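Local coordinates for LysR family transcriptional regulator (Vibrio vulnificus, PDB 5FHK), which is probably a DNA-binding transcription factor that regulates virulence genes, represented by its regulatory domain, the part of LysR-type proteins that generally senses effectors, at residues 109-123 and 169-181. Sequence-based numbering, arbitrary orientation.
Sequences PLLKWTLINSKGETV and ILPDWSANPRDIY
The indole of Trp-173 lies against the hairpin built from strands 113-117 and 122-125. Asn-117 CB sits over the centre of its six-membered ring, 3.5 Å from the centroid, as a CH-pi contact. The Asn-117 amide runs alongside the indole, the two planes 34° apart. At the ring edge, Leu-115 O approaches Trp-173 CZ3 to 3.3 Å. Val-123 CG2 comes in crosswise, 3.9 Å from Trp-173 CH2. The indole also meets His-95 edge to face, and His-95 NE2 is hydrogen-bonded to Glu-121 OE1.

Beside the ring, Ile-116 and Ser-174 form an antiparallel hydrogen-bonded pair. Ile-116 N to Ser-174 O and Ser-174 N to Ile-116 O are both 2.9 Å. On the face bearing the Ile-116 side chain, Ile-116 CD1 touches Asn-176 OD1 at 3.4 Å.

Asp-172 grips the hairpin turn. Its CG stands anti to the backbone N (chi1 -163°), which turns the carboxylate to Ser-118. Asp-172 OD2 takes two bonds there: Ser-118 OG gives one at 2.9 Å on the syn lone pair, and Ser-118 N gives the other from above the carboxylate plane. Asn-117 OD1 accepts from Glu-121 N across the turn, a bond that helps fix the rotation of the amide.

Further along, Leu-110 CD2 lies over one face of the Arg-178 guanidinium. Asp-78 holds Arg-178 NH2 in a salt bridge.

The short, weakly bonded strand 173-174 adds a third strand at the edge of a small antiparallel sheet within the chain, in the order 122-125, 113-117, 173-174. Strand 178-185 then joins the mixed sheet, within the periplasmic-binding-protein-like fold of LysR regulatory domains.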
loop_
_atom_site.group_PDB
_atom_site.type_symbol
_atom_site.label_atom_id
_atom_site.label_comp_id
_atom_site.label_asym_id
_atom_site.label_seq_id
_atom_site.Cartn_x
_atom_site.Cartn_y
_atom_site.Cartn_z
ATOM N N PRO A 109 -2.493 7.910 8.720
ATOM C CA PRO A 109 -3.199 8.502 9.863
ATOM C C PRO A 109 -2.618 9.859 10.268
ATOM O O PRO A 109 -2.641 10.212 11.450
ATOM C CB PRO A 109 -2.961 7.470 10.969
ATOM C CG PRO A 109 -1.533 7.011 10.706
ATOM C CD PRO A 109 -1.357 7.079 9.169
ATOM N N LEU A 110 -2.068 10.581 9.290
ATOM C CA LEU A 110 -1.473 11.898 9.463
ATOM C C LEU A 110 -2.272 12.954 8.705
ATOM O O LEU A 110 -1.712 13.798 7.993
ATOM C CB LEU A 110 -0.015 11.895 9.009
ATOM C CG LEU A 110 0.923 10.838 9.607
ATOM C CD1 LEU A 110 2.351 11.045 9.090
ATOM C CD2 LEU A 110 0.895 10.873 11.154
ATOM N N LEU A 111 -3.604 12.887 8.806
ATOM C CA LEU A 111 -4.436 13.987 8.333
ATOM C C LEU A 111 -4.350 15.192 9.256
ATOM O O LEU A 111 -4.645 16.316 8.828
ATOM C CB LEU A 111 -5.894 13.548 8.205
ATOM C CG LEU A 111 -6.273 12.654 7.018
ATOM C CD1 LEU A 111 -7.756 12.875 6.621
ATOM C CD2 LEU A 111 -5.339 12.881 5.839
ATOM N N LYS A 112 -3.957 14.976 10.506
ATOM C CA LYS A 112 -3.744 16.035 11.485
ATOM C C LYS A 112 -2.245 16.156 11.719
ATOM O O LYS A 112 -1.574 15.153 11.993
ATOM C CB LYS A 112 -4.484 15.719 12.788
ATOM C CG LYS A 112 -4.435 16.808 13.872
ATOM C CD LYS A 112 -5.203 16.337 15.104
ATOM C CE LYS A 112 -4.312 16.299 16.335
ATOM N NZ LYS A 112 -3.151 15.363 16.114
ATOM N N TRP A 113 -1.712 17.360 11.564
ATOM C CA TRP A 113 -0.278 17.589 11.717
ATOM C C TRP A 113 -0.069 18.294 13.051
ATOM O O TRP A 113 -0.405 19.473 13.192
ATOM C CB TRP A 113 0.295 18.431 10.576
ATOM C CG TRP A 113 0.283 17.824 9.224
ATOM C CD1 TRP A 113 -0.253 16.615 8.848
ATOM C CD2 TRP A 113 0.833 18.403 8.038
ATOM N NE1 TRP A 113 -0.069 16.417 7.506
ATOM C CE2 TRP A 113 0.610 17.493 6.988
ATOM C CE3 TRP A 113 1.515 19.603 7.768
ATOM C CZ2 TRP A 113 1.034 17.743 5.682
ATOM C CZ3 TRP A 113 1.930 19.855 6.461
ATOM C CH2 TRP A 113 1.676 18.934 5.434
ATOM N N THR A 114 0.487 17.576 14.018
ATOM C CA THR A 114 0.816 18.121 15.334
ATOM C C THR A 114 2.325 18.283 15.402
ATOM O O THR A 114 3.055 17.297 15.534
ATOM C CB THR A 114 0.309 17.203 16.435
ATOM O OG1 THR A 114 -1.071 16.917 16.189
ATOM C CG2 THR A 114 0.487 17.862 17.803
ATOM N N LEU A 115 2.791 19.527 15.322
ATOM C CA LEU A 115 4.197 19.831 15.120
ATOM C C LEU A 115 4.776 20.556 16.322
ATOM O O LEU A 115 4.235 21.582 16.749
ATOM C CB LEU A 115 4.378 20.683 13.864
ATOM C CG LEU A 115 3.918 19.932 12.614
ATOM C CD1 LEU A 115 4.153 20.784 11.397
ATOM C CD2 LEU A 115 4.678 18.604 12.470
ATOM N N ILE A 116 5.885 20.032 16.841
ATOM C CA ILE A 116 6.622 20.631 17.944
ATOM C C ILE A 116 7.950 21.145 17.400
ATOM O O ILE A 116 8.490 20.612 16.424
ATOM C CB ILE A 116 6.856 19.634 19.102
ATOM C CG1 ILE A 116 8.006 18.672 18.762
ATOM C CG2 ILE A 116 5.591 18.844 19.405
ATOM C CD1 ILE A 116 8.741 18.093 19.976
ATOM N N ASN A 117 8.466 22.204 18.007
ATOM C CA ASN A 117 9.788 22.686 17.620
ATOM C C ASN A 117 10.768 22.479 18.772
ATOM O O ASN A 117 10.417 21.930 19.825
ATOM C CB ASN A 117 9.733 24.148 17.159
ATOM C CG ASN A 117 9.466 25.124 18.291
ATOM O OD1 ASN A 117 9.226 24.732 19.437
ATOM N ND2 ASN A 117 9.488 26.417 17.965
ATOM N N SER A 118 12.003 22.943 18.556
ATOM C CA SER A 118 13.075 22.745 19.531
ATOM C C SER A 118 12.737 23.372 20.877
ATOM O O SER A 118 13.061 22.806 21.929
ATOM C CB SER A 118 14.382 23.333 18.994
ATOM O OG SER A 118 14.204 24.703 18.661
ATOM N N LYS A 119 12.097 24.544 20.864
ATOM C CA LYS A 119 11.786 25.280 22.086
ATOM C C LYS A 119 10.511 24.807 22.778
ATOM O O LYS A 119 10.239 25.248 23.902
ATOM C CB LYS A 119 11.679 26.778 21.784
ATOM C CG LYS A 119 12.984 27.398 21.313
ATOM C CD LYS A 119 12.830 28.100 19.964
ATOM C CE LYS A 119 14.195 28.460 19.363
ATOM N NZ LYS A 119 14.973 27.246 18.958
ATOM N N GLY A 120 9.728 23.928 22.148
ATOM C CA GLY A 120 8.542 23.372 22.768
ATOM C C GLY A 120 7.214 23.931 22.296
ATOM O O GLY A 120 6.173 23.510 22.813
ATOM N N GLU A 121 7.207 24.863 21.347
ATOM C CA GLU A 121 5.948 25.366 20.813
ATOM C C GLU A 121 5.262 24.297 19.969
ATOM O O GLU A 121 5.919 23.532 19.257
ATOM C CB GLU A 121 6.179 26.624 19.972
ATOM C CG GLU A 121 4.887 27.294 19.489
ATOM C CD GLU A 121 5.107 28.387 18.439
ATOM O OE1 GLU A 121 6.284 28.684 18.113
ATOM O OE2 GLU A 121 4.091 28.951 17.949
ATOM N N THR A 122 3.932 24.252 20.041
ATOM C CA THR A 122 3.129 23.242 19.359
ATOM C C THR A 122 2.150 23.926 18.417
ATOM O O THR A 122 1.364 24.780 18.842
ATOM C CB THR A 122 2.376 22.368 20.365
ATOM O OG1 THR A 122 3.267 21.383 20.901
ATOM C CG2 THR A 122 1.167 21.682 19.718
ATOM N N VAL A 123 2.183 23.533 17.150
ATOM C CA VAL A 123 1.267 24.038 16.139
ATOM C C VAL A 123 0.502 22.853 15.556
ATOM O O VAL A 123 1.105 21.826 15.226
ATOM C CB VAL A 123 2.031 24.814 15.051
ATOM C CG1 VAL A 123 1.193 24.937 13.784
ATOM C CG2 VAL A 123 2.432 26.194 15.576
ATOM N N ILE A 169 11.666 20.279 5.048
ATOM C CA ILE A 169 11.323 21.676 5.222
ATOM C C ILE A 169 10.918 21.877 6.674
ATOM O O ILE A 169 10.398 20.963 7.318
ATOM C CB ILE A 169 10.226 22.126 4.233
ATOM C CG1 ILE A 169 8.921 21.424 4.522
ATOM C CG2 ILE A 169 10.635 21.802 2.811
ATOM C CD1 ILE A 169 7.779 22.373 4.579
ATOM N N LEU A 170 11.235 23.061 7.212
ATOM C CA LEU A 170 10.994 23.423 8.610
ATOM C C LEU A 170 11.760 22.458 9.506
ATOM O O LEU A 170 11.167 21.758 10.337
ATOM C CB LEU A 170 9.495 23.410 8.936
ATOM C CG LEU A 170 8.631 24.574 8.460
ATOM C CD1 LEU A 170 7.144 24.209 8.545
ATOM C CD2 LEU A 170 8.922 25.832 9.295
ATOM N N PRO A 171 13.084 22.373 9.357
ATOM C CA PRO A 171 13.814 21.276 10.012
ATOM C C PRO A 171 13.845 21.391 11.529
ATOM O O PRO A 171 14.156 20.397 12.204
ATOM C CB PRO A 171 15.224 21.371 9.408
ATOM C CG PRO A 171 15.253 22.609 8.563
ATOM C CD PRO A 171 13.995 23.388 8.806
ATOM N N ASP A 172 13.521 22.556 12.081
ATOM C CA ASP A 172 13.367 22.702 13.524
ATOM C C ASP A 172 12.034 22.157 14.033
ATOM O O ASP A 172 11.809 22.155 15.245
ATOM C CB ASP A 172 13.518 24.178 13.919
ATOM C CG ASP A 172 13.785 24.375 15.413
ATOM O OD1 ASP A 172 14.952 24.221 15.860
ATOM O OD2 ASP A 172 12.816 24.700 16.141
ATOM N N TRP A 173 11.156 21.688 13.150
ATOM C CA TRP A 173 9.852 21.170 13.525
ATOM C C TRP A 173 9.758 19.673 13.248
ATOM O O TRP A 173 10.362 19.155 12.300
ATOM C CB TRP A 173 8.737 21.891 12.762
ATOM C CG TRP A 173 8.605 23.321 13.138
ATOM C CD1 TRP A 173 9.300 24.364 12.619
ATOM C CD2 TRP A 173 7.721 23.869 14.121
ATOM N NE1 TRP A 173 8.905 25.540 13.217
ATOM C CE2 TRP A 173 7.938 25.263 14.147
ATOM C CE3 TRP A 173 6.763 23.319 14.977
ATOM C CZ2 TRP A 173 7.232 26.117 14.996
ATOM C CZ3 TRP A 173 6.069 24.167 15.826
ATOM C CH2 TRP A 173 6.312 25.551 15.832
ATOM N N SER A 174 8.955 18.990 14.062
ATOM C CA SER A 174 8.761 17.558 13.901
ATOM C C SER A 174 7.583 17.128 14.743
ATOM O O SER A 174 7.270 17.756 15.760
ATOM C CB SER A 174 9.997 16.771 14.324
ATOM O OG SER A 174 9.936 16.479 15.715
ATOM N N ALA A 175 6.939 16.050 14.308
ATOM C CA ALA A 175 5.962 15.371 15.138
ATOM C C ALA A 175 6.676 14.592 16.238
ATOM O O ALA A 175 7.883 14.325 16.168
ATOM C CB ALA A 175 5.107 14.426 14.301
ATOM N N ASN A 176 5.925 14.231 17.274
ATOM C CA ASN A 176 6.586 13.424 18.284
ATOM C C ASN A 176 6.682 11.977 17.806
ATOM O O ASN A 176 5.813 11.497 17.073
ATOM C CB ASN A 176 5.836 13.498 19.610
ATOM C CG ASN A 176 6.265 14.695 20.457
ATOM O OD1 ASN A 176 7.462 14.998 20.568
ATOM N ND2 ASN A 176 5.292 15.387 21.049
ATOM N N PRO A 177 7.745 11.273 18.183
ATOM C CA PRO A 177 7.920 9.899 17.704
ATOM C C PRO A 177 6.813 9.002 18.218
ATOM O O PRO A 177 6.297 9.179 19.322
ATOM C CB PRO A 177 9.280 9.480 18.281
ATOM C CG PRO A 177 9.950 10.760 18.655
ATOM C CD PRO A 177 8.843 11.686 19.070
ATOM N N ARG A 178 6.447 8.037 17.397
ATOM C CA ARG A 178 5.566 6.965 17.812
ATOM C C ARG A 178 6.352 5.662 17.762
ATOM O O ARG A 178 7.163 5.445 16.853
ATOM C CB ARG A 178 4.300 6.917 16.934
ATOM C CG ARG A 178 4.501 7.362 15.500
ATOM C CD ARG A 178 3.204 7.783 14.747
ATOM N NE ARG A 178 3.549 8.083 13.354
ATOM C CZ ARG A 178 3.035 7.480 12.276
ATOM N NH1 ARG A 178 2.069 6.566 12.381
ATOM N NH2 ARG A 178 3.465 7.823 11.073
ATOM N N ASP A 179 6.147 4.813 18.760
ATOM C CA ASP A 179 6.886 3.563 18.831
ATOM C C ASP A 179 6.104 2.442 18.170
ATOM O O ASP A 179 4.887 2.514 17.983
ATOM C CB ASP A 179 7.196 3.212 20.279
ATOM C CG ASP A 179 8.171 4.179 20.903
ATOM O OD1 ASP A 179 8.900 4.851 20.137
ATOM O OD2 ASP A 179 8.210 4.262 22.149
ATOM N N ILE A 180 6.826 1.399 17.790
ATOM C CA ILE A 180 6.213 0.203 17.253
ATOM C C ILE A 180 6.433 -0.912 18.263
ATOM O O ILE A 180 7.553 -1.127 18.737
ATOM C CB ILE A 180 6.772 -0.154 15.868
ATOM C CG1 ILE A 180 6.396 0.936 14.843
ATOM C CG2 ILE A 180 6.191 -1.460 15.410
ATOM C CD1 ILE A 180 7.353 2.094 14.809
ATOM N N TYR A 181 5.365 -1.598 18.611
ATOM C CA TYR A 181 5.452 -2.648 19.602
ATOM C C TYR A 181 5.124 -3.971 18.952
ATOM O O TYR A 181 4.479 -4.031 17.899
ATOM C CB TYR A 181 4.502 -2.401 20.770
ATOM C CG TYR A 181 4.884 -1.227 21.625
ATOM C CD1 TYR A 181 4.552 0.058 21.242
ATOM C CD2 TYR A 181 5.577 -1.405 22.821
ATOM C CE1 TYR A 181 4.896 1.129 22.011
ATOM C CE2 TYR A 181 5.928 -0.324 23.605
ATOM C CZ TYR A 181 5.582 0.938 23.194
ATOM O OH TYR A 181 5.915 2.041 23.953
#